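Local coordinates for protein alpha-glucosidase (PDB 5HQA) that hydrolyses alpha-glucosides as a calcium-binding, chloride-activated enzyme of glycoside hydrolase family 97, at residues K294-F299 / A531-N536; I145-W150 / A165-T170. All coordinates share one frame; numbering follows the deposited sequence.

In the fold
Contact 2 comes first along the chain and closes before contact 1 opens. It belongs to the beta-rich N-terminal region, where the loop after strand 141-144 meets the short strand 167-168. Contact 1 spans more than 230 residues of the barrel region, bringing helix 290-303 against the turn that follows strand 527-529. The two centres lie 38 Å apart and the nearest atoms about 21 Å, so they do not touch. Contact 2 ties down a loop near the calcium and sugar site, with the side chain of Ile145 about 7 Å from that of the calcium ligand Glu154; contact 1, away from the annotated sites, is packing within the barrel, between its helix layer and that turn.

Contact 1: residues K294-F299 / A531-N536; sequences KYYMDF and ADLPKN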
loop_
_atom_site.group_PDB
_atom_site.type_symbol
_atom_site.label_atom_id
_atom_site.label_comp_id
_atom_site.label_asym_id
_atom_site.label_seq_id
_atom_site.Cartn_x
_atom_site.Cartn_y
_atom_site.Cartn_z
ATOM N N LYS A 294 -25.361 -0.767 -16.860
ATOM C CA LYS A 294 -25.652 -2.009 -17.572
ATOM C C LYS A 294 -24.702 -2.210 -18.742
ATOM O O LYS A 294 -24.301 -3.342 -19.041
ATOM C CB LYS A 294 -27.099 -2.012 -18.062
ATOM C CG LYS A 294 -28.138 -2.195 -16.967
ATOM C CD LYS A 294 -29.544 -2.304 -17.554
ATOM C CE LYS A 294 -30.547 -2.728 -16.490
ATOM N NZ LYS A 294 -31.941 -2.878 -17.016
ATOM N N TYR A 295 -24.341 -1.123 -19.428
ATOM C CA TYR A 295 -23.388 -1.224 -20.525
ATOM C C TYR A 295 -22.033 -1.711 -20.024
ATOM O O TYR A 295 -21.406 -2.578 -20.647
ATOM C CB TYR A 295 -23.271 0.128 -21.228
ATOM C CG TYR A 295 -22.053 0.298 -22.109
ATOM C CD1 TYR A 295 -22.044 -0.159 -23.422
ATOM C CD2 TYR A 295 -20.922 0.949 -21.634
ATOM C CE1 TYR A 295 -20.930 0.010 -24.231
ATOM C CE2 TYR A 295 -19.806 1.122 -22.427
ATOM C CZ TYR A 295 -19.810 0.651 -23.726
ATOM O OH TYR A 295 -18.686 0.836 -24.509
ATOM N N TYR A 296 -21.570 -1.181 -18.889
ATOM C CA TYR A 296 -20.305 -1.650 -18.324
ATOM C C TYR A 296 -20.408 -3.099 -17.854
ATOM O O TYR A 296 -19.462 -3.879 -18.022
ATOM C CB TYR A 296 -19.869 -0.739 -17.172
ATOM C CG TYR A 296 -19.071 0.475 -17.610
ATOM C CD1 TYR A 296 -19.673 1.514 -18.312
ATOM C CD2 TYR A 296 -17.714 0.581 -17.312
ATOM C CE1 TYR A 296 -18.943 2.621 -18.708
ATOM C CE2 TYR A 296 -16.975 1.690 -17.706
ATOM C CZ TYR A 296 -17.597 2.702 -18.403
ATOM O OH TYR A 296 -16.871 3.802 -18.798
ATOM N N MET A 297 -21.545 -3.483 -17.263
ATOM C CA MET A 297 -21.699 -4.865 -16.814
ATOM C C MET A 297 -21.671 -5.831 -17.986
ATOM O O MET A 297 -21.090 -6.920 -17.884
ATOM C CB MET A 297 -22.994 -5.031 -16.021
ATOM C CG MET A 297 -22.888 -4.491 -14.606
ATOM S SD MET A 297 -24.513 -4.259 -13.860
ATOM C CE MET A 297 -24.419 -5.348 -12.497
ATOM N N ASP A 298 -22.302 -5.457 -19.104
ATOM C CA ASP A 298 -22.247 -6.289 -20.305
ATOM C C ASP A 298 -20.808 -6.484 -20.756
ATOM O O ASP A 298 -20.392 -7.598 -21.086
ATOM C CB ASP A 298 -23.070 -5.661 -21.433
ATOM C CG ASP A 298 -24.566 -5.712 -21.175
ATOM O OD1 ASP A 298 -25.019 -6.584 -20.398
ATOM O OD2 ASP A 298 -25.295 -4.885 -21.769
ATOM N N PHE A 299 -20.035 -5.397 -20.781
ATOM C CA PHE A 299 -18.630 -5.484 -21.160
ATOM C C PHE A 299 -17.863 -6.373 -20.192
ATOM O O PHE A 299 -17.089 -7.244 -20.609
ATOM C CB PHE A 299 -18.026 -4.075 -21.208
ATOM C CG PHE A 299 -16.579 -4.035 -21.631
ATOM C CD1 PHE A 299 -16.238 -3.912 -22.969
ATOM C CD2 PHE A 299 -15.558 -4.100 -20.684
ATOM C CE1 PHE A 299 -14.910 -3.865 -23.359
ATOM C CE2 PHE A 299 -14.229 -4.058 -21.069
ATOM C CZ PHE A 299 -13.905 -3.938 -22.414
ATOM N N ALA A 531 -8.621 0.370 -15.994
ATOM C CA ALA A 531 -9.126 1.698 -15.676
ATOM C C ALA A 531 -9.746 2.436 -16.857
ATOM O O ALA A 531 -10.480 3.408 -16.634
ATOM C CB ALA A 531 -7.991 2.549 -15.103
ATOM N N ASP A 532 -9.484 2.018 -18.098
ATOM C CA ASP A 532 -9.853 2.855 -19.233
ATOM C C ASP A 532 -11.328 2.689 -19.601
ATOM O O ASP A 532 -12.034 1.805 -19.108
ATOM C CB ASP A 532 -8.984 2.524 -20.441
ATOM C CG ASP A 532 -8.720 3.727 -21.324
ATOM O OD1 ASP A 532 -9.495 4.713 -21.265
ATOM O OD2 ASP A 532 -7.733 3.679 -22.093
ATOM N N LEU A 533 -11.785 3.557 -20.499
ATOM C CA LEU A 533 -13.116 3.411 -21.067
ATOM C C LEU A 533 -13.183 2.122 -21.885
ATOM O O LEU A 533 -12.232 1.798 -22.608
ATOM C CB LEU A 533 -13.448 4.607 -21.963
ATOM C CG LEU A 533 -13.176 5.997 -21.378
ATOM C CD1 LEU A 533 -13.541 7.086 -22.386
ATOM C CD2 LEU A 533 -13.951 6.166 -20.099
ATOM N N PRO A 534 -14.286 1.370 -21.804
ATOM C CA PRO A 534 -14.377 0.112 -22.573
ATOM C C PRO A 534 -14.032 0.253 -24.050
ATOM O O PRO A 534 -13.329 -0.608 -24.595
ATOM C CB PRO A 534 -15.837 -0.306 -22.364
ATOM C CG PRO A 534 -16.166 0.250 -20.998
ATOM C CD PRO A 534 -15.459 1.577 -20.935
ATOM N N LYS A 535 -14.484 1.321 -24.713
ATOM C CA LYS A 535 -14.208 1.453 -26.141
ATOM C C LYS A 535 -12.713 1.506 -26.421
ATOM O O LYS A 535 -12.275 1.119 -27.512
ATOM C CB LYS A 535 -14.896 2.695 -26.704
ATOM C CG LYS A 535 -14.354 3.995 -26.152
ATOM C CD LYS A 535 -15.060 5.197 -26.773
ATOM C CE LYS A 535 -14.494 6.497 -26.217
ATOM N NZ LYS A 535 -15.161 7.694 -26.801
ATOM N N ASN A 536 -11.915 1.976 -25.458
ATOM C CA ASN A 536 -10.477 2.056 -25.689
ATOM C C ASN A 536 -9.822 0.683 -25.630
ATOM O O ASN A 536 -8.791 0.462 -26.274
ATOM C CB ASN A 536 -9.854 3.024 -24.692
ATOM C CG ASN A 536 -10.266 4.448 -24.970
ATOM O OD1 ASN A 536 -10.536 4.789 -26.121
ATOM N ND2 ASN A 536 -10.343 5.281 -23.929
HETATM O O HOH W 1 -16.759 3.185 -23.715
#
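Two residues ahead of Pro534, the residue that meets Tyr295, Tyr296 and Phe299, Asp532 OD1 is gripped by two donors on one face of its carboxylate: Leu533 N at 2.7 Å on the anti side, in a bent bond (141°), and Asn536 ND2 from above the plane at 2.9 Å, nearly straight (167°). OD2 of the same carboxylate accepts from Phe495 N and Asp496 N, so both oxygens help to fix the turn that presents Pro534. The proline ring enters among three aromatic side chains of helix 290-303. Its CB stands over the centre of the Phe299 ring, 3.7 Å from the centroid, while CG lies over one face of Tyr296 toward the rim, 3.9 Å from that centroid. Both are CH-pi contacts. Phe299 CG is anti to the backbone N (chi1 -178°), which carries CG out toward Pro534. This is a seam of the TIM barrel: helix 290-303 links strands 264-269 and 307-310, and the turn leaves strand 527-529, which pairs with 264-269 as the last strand does with the first. Tyr296 and Phe299 also rest on Ile267 of strand 264-269. The Tyr296 hydroxyl passes beside the proline, OH to Pro534 CD 3.4 Å, and touches Leu533 CD2. Tyr295, whose ring meets Pro534 CG obliquely, brings its OH to 3.7 Å from Pro534 CB. A water joins Tyr295 OH to the backbone N of Lys535, 3.1 Å from the latter and accepting its hydrogen.

Contact 2: residues I145-W150 / A165-T170; sequences IPARGW and AALVHT
Ala147 CB sits squarely over one face of the His169 imidazole, 3.5 Å from the ring centroid and 4° off its normal, a CH-pi contact. Ile145 comes to the same ring from another direction: its CD1 lies at the ring edge and reaches His169 CB at 3.9 Å. His169 CG lies beside the backbone N (chi1 -83°), and a chi2 of -50° turns one ring face to the alanine; the ring also meets that of Tyr153. Leu167 and Arg148 cross at about a right angle, Leu167 CD2 touching Arg148 CG at 4.0 Å, while the guanidinium forms a salt bridge from NH1 to Asp208 and a hydrogen bond from NH2 to Thr210 OG1. A single beta bridge, Pro146 with Val168, holds the backbones, flanked by His169 N to Ile145 O (3.2 Å) and Ala147 N to Leu167 O (2.9 Å). Val168 also pairs with Leu197 of strand 195-199, so the bridge fastens the 145-150 loop to that sheet. One water links Ile145 N with His169 O. Another lies in the imidazole plane at NE2, 3.0 Å away, and bonds weakly to Arg148 N. The histidine thus offers carbon a face and water an edge, leaving direct polar bonding across the contact to the backbone.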
loop_
_atom_site.group_PDB
_atom_site.type_symbol
_atom_site.label_atom_id
_atom_site.label_comp_id
_atom_site.label_asym_id
_atom_site.label_seq_id
_atom_site.Cartn_x
_atom_site.Cartn_y
_atom_site.Cartn_z
ATOM N N ILE A 145 8.803 10.958 0.285
ATOM C CA ILE A 145 7.757 11.974 0.152
ATOM C C ILE A 145 7.619 12.734 1.466
ATOM O O ILE A 145 7.834 12.169 2.551
ATOM C CB ILE A 145 6.402 11.377 -0.274
ATOM C CG1 ILE A 145 5.950 10.264 0.691
ATOM C CG2 ILE A 145 6.447 10.913 -1.741
ATOM C CD1 ILE A 145 4.424 10.080 0.743
ATOM N N PRO A 146 7.260 14.011 1.415
ATOM C CA PRO A 146 7.137 14.790 2.649
ATOM C C PRO A 146 5.914 14.370 3.439
ATOM O O PRO A 146 4.890 13.961 2.881
ATOM C CB PRO A 146 6.992 16.228 2.140
ATOM C CG PRO A 146 6.268 16.041 0.806
ATOM C CD PRO A 146 6.910 14.802 0.217
ATOM N N ALA A 147 6.023 14.491 4.754
ATOM C CA ALA A 147 4.904 14.230 5.644
ATOM C C ALA A 147 4.275 15.542 6.098
ATOM O O ALA A 147 4.905 16.602 6.056
ATOM C CB ALA A 147 5.350 13.423 6.866
ATOM N N ARG A 148 3.021 15.443 6.550
ATOM C CA ARG A 148 2.236 16.554 7.084
ATOM C C ARG A 148 1.931 17.610 6.029
ATOM O O ARG A 148 1.646 18.764 6.369
ATOM C CB ARG A 148 2.928 17.203 8.295
ATOM C CG ARG A 148 3.244 16.212 9.431
ATOM C CD ARG A 148 2.054 15.980 10.391
ATOM N NE ARG A 148 2.256 14.732 11.122
ATOM C CZ ARG A 148 3.103 14.591 12.142
ATOM N NH1 ARG A 148 3.804 15.636 12.577
ATOM N NH2 ARG A 148 3.253 13.406 12.729
ATOM N N GLY A 149 1.989 17.239 4.744
ATOM C CA GLY A 149 1.700 18.178 3.682
ATOM C C GLY A 149 0.233 18.197 3.339
ATOM O O GLY A 149 -0.540 17.344 3.769
ATOM N N TRP A 150 -0.152 19.189 2.536
ATOM C CA TRP A 150 -1.569 19.346 2.235
ATOM C C TRP A 150 -2.116 18.185 1.410
ATOM O O TRP A 150 -3.330 17.936 1.451
ATOM C CB TRP A 150 -1.820 20.669 1.503
ATOM C CG TRP A 150 -1.353 20.663 0.086
ATOM C CD1 TRP A 150 -0.092 20.936 -0.367
ATOM C CD2 TRP A 150 -2.138 20.360 -1.071
ATOM N NE1 TRP A 150 -0.046 20.822 -1.735
ATOM C CE2 TRP A 150 -1.289 20.466 -2.192
ATOM C CE3 TRP A 150 -3.470 20.006 -1.267
ATOM C CZ2 TRP A 150 -1.731 20.239 -3.485
ATOM C CZ3 TRP A 150 -3.911 19.775 -2.563
ATOM C CH2 TRP A 150 -3.043 19.891 -3.653
ATOM N N ALA A 165 16.206 15.041 3.921
ATOM C CA ALA A 165 14.864 14.491 4.148
ATOM C C ALA A 165 14.409 14.935 5.533
ATOM O O ALA A 165 14.658 14.259 6.531
ATOM C CB ALA A 165 14.874 12.970 4.024
ATOM N N ALA A 166 13.722 16.085 5.597
ATOM C CA ALA A 166 13.484 16.729 6.887
ATOM C C ALA A 166 12.325 16.092 7.652
ATOM O O ALA A 166 12.422 15.884 8.871
ATOM C CB ALA A 166 13.230 18.225 6.686
ATOM N N LEU A 167 11.227 15.778 6.967
ATOM C CA LEU A 167 10.016 15.313 7.637
ATOM C C LEU A 167 9.283 14.447 6.626
ATOM O O LEU A 167 8.768 14.970 5.634
ATOM C CB LEU A 167 9.158 16.493 8.095
ATOM C CG LEU A 167 7.951 16.161 8.977
ATOM C CD1 LEU A 167 8.456 15.688 10.360
ATOM C CD2 LEU A 167 7.006 17.380 9.094
ATOM N N VAL A 168 9.245 13.133 6.857
ATOM C CA VAL A 168 8.924 12.190 5.795
ATOM C C VAL A 168 7.916 11.155 6.274
ATOM O O VAL A 168 7.856 10.804 7.460
ATOM C CB VAL A 168 10.199 11.494 5.262
ATOM C CG1 VAL A 168 11.197 12.537 4.751
ATOM C CG2 VAL A 168 10.831 10.617 6.342
ATOM N N HIS A 169 7.110 10.672 5.328
ATOM C CA HIS A 169 6.232 9.538 5.559
ATOM C C HIS A 169 7.004 8.233 5.399
ATOM O O HIS A 169 8.086 8.186 4.804
ATOM C CB HIS A 169 5.046 9.566 4.589
ATOM C CG HIS A 169 3.926 10.448 5.039
ATOM N ND1 HIS A 169 3.387 10.371 6.307
ATOM C CD2 HIS A 169 3.243 11.427 4.396
ATOM C CE1 HIS A 169 2.421 11.265 6.426
ATOM N NE2 HIS A 169 2.308 11.915 5.278
ATOM N N THR A 170 6.433 7.162 5.940
ATOM C CA THR A 170 7.005 5.834 5.748
ATOM C C THR A 170 6.083 5.021 4.838
ATOM O O THR A 170 4.887 5.312 4.762
ATOM C CB THR A 170 7.213 5.102 7.098
ATOM O OG1 THR A 170 5.959 4.594 7.585
ATOM C CG2 THR A 170 7.835 6.042 8.141
HETATM O O HOH W 2 8.860 8.697 2.177
HETATM O O HOH W 3 0.356 14.075 5.896
#